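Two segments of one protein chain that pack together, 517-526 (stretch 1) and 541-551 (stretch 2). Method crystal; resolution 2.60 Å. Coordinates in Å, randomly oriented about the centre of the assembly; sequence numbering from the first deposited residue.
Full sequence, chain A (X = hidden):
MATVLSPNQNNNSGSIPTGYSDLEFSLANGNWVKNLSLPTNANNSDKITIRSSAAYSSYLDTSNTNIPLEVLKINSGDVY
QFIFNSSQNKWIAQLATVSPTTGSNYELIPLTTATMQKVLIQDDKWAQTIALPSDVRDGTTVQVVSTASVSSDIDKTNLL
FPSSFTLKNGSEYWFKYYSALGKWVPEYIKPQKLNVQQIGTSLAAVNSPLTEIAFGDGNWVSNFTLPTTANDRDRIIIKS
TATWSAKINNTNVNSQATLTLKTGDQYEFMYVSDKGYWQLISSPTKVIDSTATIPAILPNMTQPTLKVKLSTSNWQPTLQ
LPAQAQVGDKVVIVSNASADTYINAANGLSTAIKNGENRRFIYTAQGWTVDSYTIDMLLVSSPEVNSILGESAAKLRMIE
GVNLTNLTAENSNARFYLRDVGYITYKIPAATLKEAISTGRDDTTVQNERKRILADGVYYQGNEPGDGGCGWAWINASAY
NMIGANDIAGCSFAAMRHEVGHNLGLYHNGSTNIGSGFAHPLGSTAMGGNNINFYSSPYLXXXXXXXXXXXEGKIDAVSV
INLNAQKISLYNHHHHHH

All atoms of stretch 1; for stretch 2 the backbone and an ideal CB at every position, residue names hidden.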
ATOM      1  N   GLY A 517       1.773  13.001  13.941  1.00 47.69           N
ATOM      2  CA  GLY A 517       1.557  11.717  13.314  1.00 46.80           C
ATOM      3  C   GLY A 517       0.638  10.809  14.108  1.00 46.59           C
ATOM      4  O   GLY A 517       0.354  11.026  15.286  1.00 47.37           O
ATOM      5  N   PHE A 518       0.167   9.767  13.428  1.00 44.88           N
ATOM      6  CA  PHE A 518      -0.704   8.753  14.011  1.00 44.66           C
ATOM      7  C   PHE A 518       0.060   7.435  14.056  1.00 45.36           C
ATOM      8  O   PHE A 518       0.325   6.831  13.011  1.00 44.87           O
ATOM      9  CB  PHE A 518      -1.993   8.618  13.203  1.00 43.12           C
ATOM     10  CG  PHE A 518      -2.944   7.587  13.739  1.00 42.95           C
ATOM     11  CD1 PHE A 518      -3.746   7.866  14.833  1.00 43.30           C
ATOM     12  CD2 PHE A 518      -3.043   6.341  13.143  1.00 42.58           C
ATOM     13  CE1 PHE A 518      -4.624   6.920  15.325  1.00 43.27           C
ATOM     14  CE2 PHE A 518      -3.919   5.391  13.629  1.00 42.57           C
ATOM     15  CZ  PHE A 518      -4.711   5.681  14.723  1.00 42.90           C
ATOM     16  N   ALA A 519       0.411   6.993  15.259  1.00 45.35           N
ATOM     17  CA  ALA A 519       1.117   5.734  15.459  1.00 45.97           C
ATOM     18  C   ALA A 519       0.117   4.645  15.821  1.00 45.63           C
ATOM     19  O   ALA A 519      -0.750   4.852  16.677  1.00 45.60           O
ATOM     20  CB  ALA A 519       2.178   5.869  16.553  1.00 47.57           C
ATOM     21  N   HIS A 520       0.243   3.484  15.171  1.00 46.42           N
ATOM     22  CA  HIS A 520      -0.691   2.390  15.393  1.00 46.17           C
ATOM     23  C   HIS A 520      -0.041   1.091  14.951  1.00 46.71           C
ATOM     24  O   HIS A 520       0.672   1.088  13.937  1.00 46.68           O
ATOM     25  CB  HIS A 520      -1.998   2.616  14.626  1.00 44.86           C
ATOM     26  CG  HIS A 520      -3.118   1.720  15.058  1.00 44.68           C
ATOM     27  ND1 HIS A 520      -3.291   0.449  14.554  1.00 44.75           N
ATOM     28  CD2 HIS A 520      -4.121   1.912  15.947  1.00 44.65           C
ATOM     29  CE1 HIS A 520      -4.352  -0.103  15.114  1.00 44.70           C
ATOM     30  NE2 HIS A 520      -4.873   0.763  15.963  1.00 44.63           N
ATOM     31  N   PRO A 521      -0.247  -0.013  15.674  1.00 47.49           N
ATOM     32  CA  PRO A 521       0.390  -1.282  15.276  1.00 48.51           C
ATOM     33  C   PRO A 521      -0.045  -1.790  13.912  1.00 47.36           C
ATOM     34  O   PRO A 521       0.691  -2.575  13.302  1.00 48.07           O
ATOM     35  CB  PRO A 521      -0.032  -2.249  16.392  1.00 49.93           C
ATOM     36  CG  PRO A 521      -0.346  -1.368  17.559  1.00 50.19           C
ATOM     37  CD  PRO A 521      -0.941  -0.124  16.968  1.00 48.30           C
ATOM     38  N   LEU A 522      -1.210  -1.378  13.415  1.00 46.43           N
ATOM     39  CA  LEU A 522      -1.715  -1.826  12.125  1.00 45.86           C
ATOM     40  C   LEU A 522      -1.379  -0.863  10.994  1.00 45.18           C
ATOM     41  O   LEU A 522      -1.891  -1.025   9.881  1.00 44.62           O
ATOM     42  CB  LEU A 522      -3.229  -2.037  12.194  1.00 45.14           C
ATOM     43  CG  LEU A 522      -3.728  -3.108  13.166  1.00 45.85           C
ATOM     44  CD1 LEU A 522      -5.247  -3.154  13.166  1.00 45.16           C
ATOM     45  CD2 LEU A 522      -3.145  -4.470  12.817  1.00 46.88           C
ATOM     46  N   GLY A 523      -0.533   0.131  11.251  1.00 45.80           N
ATOM     47  CA  GLY A 523      -0.173   1.103  10.238  1.00 45.21           C
ATOM     48  C   GLY A 523      -0.068   2.505  10.797  1.00 44.97           C
ATOM     49  O   GLY A 523      -0.991   2.990  11.457  1.00 44.47           O
ATOM     50  N   SER A 524       1.054   3.169  10.533  1.00 45.39           N
ATOM     51  CA  SER A 524       1.342   4.484  11.086  1.00 45.51           C
ATOM     52  C   SER A 524       1.607   5.478   9.965  1.00 44.82           C
ATOM     53  O   SER A 524       2.274   5.152   8.978  1.00 44.99           O
ATOM     54  CB  SER A 524       2.545   4.424  12.027  1.00 47.17           C
ATOM     55  OG  SER A 524       2.289   3.570  13.129  1.00 47.92           O
ATOM     56  N   THR A 525       1.103   6.699  10.132  1.00 45.69           N
ATOM     57  CA  THR A 525       1.251   7.723   9.109  1.00 45.35           C
ATOM     58  C   THR A 525       2.701   8.205   9.049  1.00 46.37           C
ATOM     59  O   THR A 525       3.571   7.756   9.802  1.00 47.32           O
ATOM     60  CB  THR A 525       0.295   8.884   9.374  1.00 44.81           C
ATOM     61  OG1 THR A 525       0.651   9.533  10.602  1.00 45.72           O
ATOM     62  CG2 THR A 525      -1.138   8.380   9.467  1.00 43.82           C
ATOM     63  N   ALA A 526       2.954   9.145   8.134  1.00 46.26           N
ATOM     64  CA  ALA A 526       4.326   9.547   7.831  1.00 47.16           C
ATOM     65  C   ALA A 526       5.032  10.132   9.049  1.00 48.20           C
ATOM     66  O   ALA A 526       6.220   9.867   9.270  1.00 49.12           O
ATOM     67  CB  ALA A 526       4.328  10.546   6.674  1.00 46.87           C
ATOM     68  N   UNK A 541      -8.854   6.496   6.524  1.00 36.09           N
ATOM     69  CA  UNK A 541      -8.968   5.210   7.196  1.00 36.70           C
ATOM     70  C   UNK A 541      -7.956   4.229   6.625  1.00 35.61           C
ATOM     71  O   UNK A 541      -7.647   4.265   5.430  1.00 34.52           O
ATOM     72  CB  UNK A 541     -10.387   4.653   7.063  1.00 36.70           C
ATOM     73  N   UNK A 542      -7.434   3.367   7.493  1.00 39.59           N
ATOM     74  CA  UNK A 542      -6.535   2.296   7.094  1.00 39.17           C
ATOM     75  C   UNK A 542      -7.195   1.442   6.012  1.00 39.54           C
ATOM     76  O   UNK A 542      -8.286   0.898   6.242  1.00 41.24           O
ATOM     77  CB  UNK A 542      -6.148   1.437   8.300  1.00 39.17           C
ATOM     78  N   UNK A 543      -6.583   1.313   4.830  1.00 38.51           N
ATOM     79  CA  UNK A 543      -7.263   0.611   3.726  1.00 38.54           C
ATOM     80  C   UNK A 543      -7.650  -0.822   4.050  1.00 40.10           C
ATOM     81  O   UNK A 543      -8.742  -1.263   3.671  1.00 41.42           O
ATOM     82  CB  UNK A 543      -6.366   0.610   2.487  1.00 38.54           C
ATOM     83  N   UNK A 544      -6.789  -1.564   4.746  1.00 41.48           N
ATOM     84  CA  UNK A 544      -7.061  -2.966   5.038  1.00 43.50           C
ATOM     85  C   UNK A 544      -7.896  -3.160   6.300  1.00 45.30           C
ATOM     86  O   UNK A 544      -8.846  -3.949   6.302  1.00 47.60           O
ATOM     87  CB  UNK A 544      -5.742  -3.729   5.175  1.00 43.50           C
ATOM     88  N   UNK A 545      -7.560  -2.453   7.378  1.00 42.19           N
ATOM     89  CA  UNK A 545      -8.159  -2.728   8.676  1.00 43.83           C
ATOM     90  C   UNK A 545      -9.241  -1.736   9.079  1.00 44.12           C
ATOM     91  O   UNK A 545     -10.021  -2.034   9.990  1.00 45.87           O
ATOM     92  CB  UNK A 545      -7.067  -2.743   9.747  1.00 43.83           C
ATOM     93  N   UNK A 546      -9.309  -0.572   8.434  1.00 40.87           N
ATOM     94  CA  UNK A 546     -10.356   0.385   8.708  1.00 41.51           C
ATOM     95  C   UNK A 546     -10.106   1.310   9.878  1.00 41.25           C
ATOM     96  O   UNK A 546     -11.005   2.081  10.237  1.00 42.11           O
ATOM     97  CB  UNK A 546     -11.666  -0.368   8.949  1.00 41.51           C
ATOM     98  N   UNK A 547      -8.923   1.255  10.491  1.00 40.34           N
ATOM     99  CA  UNK A 547      -8.614   2.139  11.607  1.00 41.13           C
ATOM    100  C   UNK A 547      -8.563   3.579  11.116  1.00 40.01           C
ATOM    101  O   UNK A 547      -7.899   3.891  10.119  1.00 38.36           O
ATOM    102  CB  UNK A 547      -7.291   1.745  12.266  1.00 41.13           C
ATOM    103  N   UNK A 548      -9.275   4.462  11.809  1.00 40.97           N
ATOM    104  CA  UNK A 548      -9.235   5.881  11.482  1.00 40.21           C
ATOM    105  C   UNK A 548      -7.853   6.454  11.781  1.00 40.08           C
ATOM    106  O   UNK A 548      -7.321   6.283  12.881  1.00 41.81           O
ATOM    107  CB  UNK A 548     -10.310   6.643  12.260  1.00 40.21           C
ATOM    108  N   UNK A 549      -7.275   7.133  10.795  1.00 41.43           N
ATOM    109  CA  UNK A 549      -5.896   7.614  10.871  1.00 40.94           C
ATOM    110  C   UNK A 549      -5.809   9.017  11.464  1.00 41.79           C
ATOM    111  O   UNK A 549      -5.215   9.922  10.880  1.00 41.06           O
ATOM    112  CB  UNK A 549      -5.259   7.601   9.480  1.00 40.94           C
ATOM    113  N   UNK A 550      -6.394   9.209  12.637  1.00 41.50           N
ATOM    114  CA  UNK A 550      -6.385  10.510  13.271  1.00 42.67           C
ATOM    115  C   UNK A 550      -7.543  10.652  14.238  1.00 44.62           C
ATOM    116  O   UNK A 550      -8.239   9.687  14.556  1.00 45.21           O
ATOM    117  CB  UNK A 550      -6.435  11.618  12.217  1.00 42.67           C
ATOM    118  N   UNK A 551      -7.729  11.888  14.697  1.00 48.00           N
ATOM    119  CA  UNK A 551      -8.751  12.199  15.689  1.00 49.92           C
ATOM    120  C   UNK A 551      -9.100  13.676  15.578  1.00 51.11           C
ATOM    121  O   UNK A 551      -8.200  14.519  15.517  1.00 51.14           O
ATOM    122  CB  UNK A 551      -8.278  11.852  17.102  1.00 49.92           C
TER

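Position 541 lies out of reach of stretch 1, so the visible atoms set no preference. It is Tyr-541, with chi1 m.

At 542 the CA-to-CB bond points toward stretch 1, and the ideal CB is 5.2 Å from Leu-522 O. That carbonyl would suit a donor that reaches beyond the first side-chain atom. Asn fits, and Gln might. A Ser or Thr hydroxyl would fall short. The residue is Asn-542. Its ND2 donates to Leu-522 O at 2.8 Å. Its OD1 accepts from the backbone N of 544 at 3.1 Å, so the amide ties the stretches together and also braces its own loop.

Position 543 is out of reach, and phi of -58° permits proline among many others. It is Pro-543.

At 544 the bond points toward stretch 1, but nothing lies within 5.5 Å of the ideal CB. A long or polar chain would fit. Lys-544 is extended through chi3, and its end leads away.

At 545 the ideal CB points toward stretch 1, 3.9 Å from Leu-522 CD1. An apolar or aromatic side chain would suit this neighbour. Tyr-545 lays a ring face against the leucine: Leu-522 CD2 sits 4.1 Å from the centroid of the Tyr-545 ring, nearly on its normal.

Position 546 has phi/psi of 84/5, where a CB would jam against the preceding carbonyl O. Glycine is called for, and Gly-546 is found.

At 547 the bond points toward stretch 1. The ideal CB is 4.5 Å from His-520 CE1 and 5.1 Å from Phe-518 CE2, with Leu-522 also near. A compact apolar side chain suits, such as Val, Ile or Leu. Val-547 reaches all three. Its CG1 lies over the His-520 ring, 4.0 Å from the centroid, and is 3.9 Å from Phe-518 CZ at the ring edge. Its CG2 is 4.1 Å from Leu-522 CD1.

At 548 the bond runs sideways and no close neighbour appears, so a long polar chain is acceptable. The end of Arg-548 leads away; its backbone O is 3.3 Å from Phe-518 CZ.

At 549 the bond is also sideways, but the ideal CB is 4.2 Å from Thr-525 CG2 and 4.5 Å from Phe-518 CD2. Leu, Ile or Met would suit. In Leu-549, CD2 meets Phe-518 CD2 at 3.9 Å, while CA lies over that ring's face.

Position 550 has phi/psi of 156/-170, again calling for glycine. Gly-550 places its N 3.7 Å from Phe-518 CD1.

At 551 the bond is sideways and contacts nothing in stretch 1. Many residues would do; Glu-551 is found.

Stretch 2 541-551: YNPKYGVRLGE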
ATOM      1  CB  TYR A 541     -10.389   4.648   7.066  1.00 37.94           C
ATOM      2  CG  TYR A 541     -11.444   5.550   7.666  1.00 39.36           C
ATOM      3  CD1 TYR A 541     -12.000   6.589   6.929  1.00 39.46           C
ATOM      4  CD2 TYR A 541     -11.876   5.371   8.974  1.00 40.85           C
ATOM      5  CE1 TYR A 541     -12.958   7.419   7.476  1.00 40.91           C
ATOM      6  CE2 TYR A 541     -12.835   6.198   9.529  1.00 42.30           C
ATOM      7  CZ  TYR A 541     -13.372   7.220   8.775  1.00 42.28           C
ATOM      8  OH  TYR A 541     -14.327   8.045   9.323  1.00 43.87           O
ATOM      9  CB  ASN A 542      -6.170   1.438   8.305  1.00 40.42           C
ATOM     10  CG  ASN A 542      -5.043   0.459   8.019  1.00 40.72           C
ATOM     11  OD1 ASN A 542      -5.070  -0.277   7.032  1.00 40.91           O
ATOM     12  ND2 ASN A 542      -4.039   0.447   8.890  1.00 41.40           N
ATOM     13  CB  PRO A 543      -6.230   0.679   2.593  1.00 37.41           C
ATOM     14  CG  PRO A 543      -5.409   1.888   2.909  1.00 36.77           C
ATOM     15  CD  PRO A 543      -5.303   1.905   4.407  1.00 37.58           C
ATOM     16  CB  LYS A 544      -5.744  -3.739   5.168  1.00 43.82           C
ATOM     17  CG  LYS A 544      -5.925  -5.194   5.568  1.00 46.01           C
ATOM     18  CD  LYS A 544      -4.650  -5.997   5.376  1.00 46.77           C
ATOM     19  CE  LYS A 544      -4.918  -7.484   5.551  1.00 49.18           C
ATOM     20  NZ  LYS A 544      -6.192  -7.901   4.902  1.00 49.90           N
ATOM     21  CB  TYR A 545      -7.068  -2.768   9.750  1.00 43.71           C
ATOM     22  CG  TYR A 545      -6.000  -3.795   9.447  1.00 44.07           C
ATOM     23  CD1 TYR A 545      -6.246  -5.150   9.615  1.00 46.05           C
ATOM     24  CD2 TYR A 545      -4.751  -3.409   8.978  1.00 42.82           C
ATOM     25  CE1 TYR A 545      -5.276  -6.094   9.332  1.00 46.72           C
ATOM     26  CE2 TYR A 545      -3.774  -4.345   8.692  1.00 43.68           C
ATOM     27  CZ  TYR A 545      -4.043  -5.686   8.872  1.00 45.57           C
ATOM     28  OH  TYR A 545      -3.074  -6.622   8.590  1.00 46.64           O
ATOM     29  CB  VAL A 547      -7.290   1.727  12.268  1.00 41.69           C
ATOM     30  CG1 VAL A 547      -6.920   2.701  13.377  1.00 43.33           C
ATOM     31  CG2 VAL A 547      -7.385   0.308  12.806  1.00 43.14           C
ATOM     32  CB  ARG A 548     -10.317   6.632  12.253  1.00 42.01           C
ATOM     33  CG  ARG A 548     -10.188   8.141  12.196  1.00 41.77           C
ATOM     34  CD  ARG A 548     -11.544   8.807  12.324  1.00 42.94           C
ATOM     35  NE  ARG A 548     -12.335   8.275  13.426  1.00 45.50           N
ATOM     36  CZ  ARG A 548     -13.661   8.203  13.416  1.00 46.66           C
ATOM     37  NH1 ARG A 548     -14.342   8.626  12.359  1.00 46.17           N
ATOM     38  NH2 ARG A 548     -14.309   7.705  14.460  1.00 49.32           N
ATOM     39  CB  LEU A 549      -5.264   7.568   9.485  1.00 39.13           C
ATOM     40  CG  LEU A 549      -5.189   6.192   8.822  1.00 38.47           C
ATOM     41  CD1 LEU A 549      -4.535   6.291   7.454  1.00 37.18           C
ATOM     42  CD2 LEU A 549      -4.439   5.211   9.708  1.00 39.40           C
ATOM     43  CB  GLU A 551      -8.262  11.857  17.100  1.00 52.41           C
ATOM     44  CG  GLU A 551      -9.306  12.034  18.189  1.00 56.02           C
ATOM     45  CD  GLU A 551      -8.881  11.411  19.504  1.00 59.44           C
ATOM     46  OE1 GLU A 551      -7.730  10.932  19.593  1.00 59.20           O
ATOM     47  OE2 GLU A 551      -9.697  11.401  20.449  1.00 62.59           O
TER
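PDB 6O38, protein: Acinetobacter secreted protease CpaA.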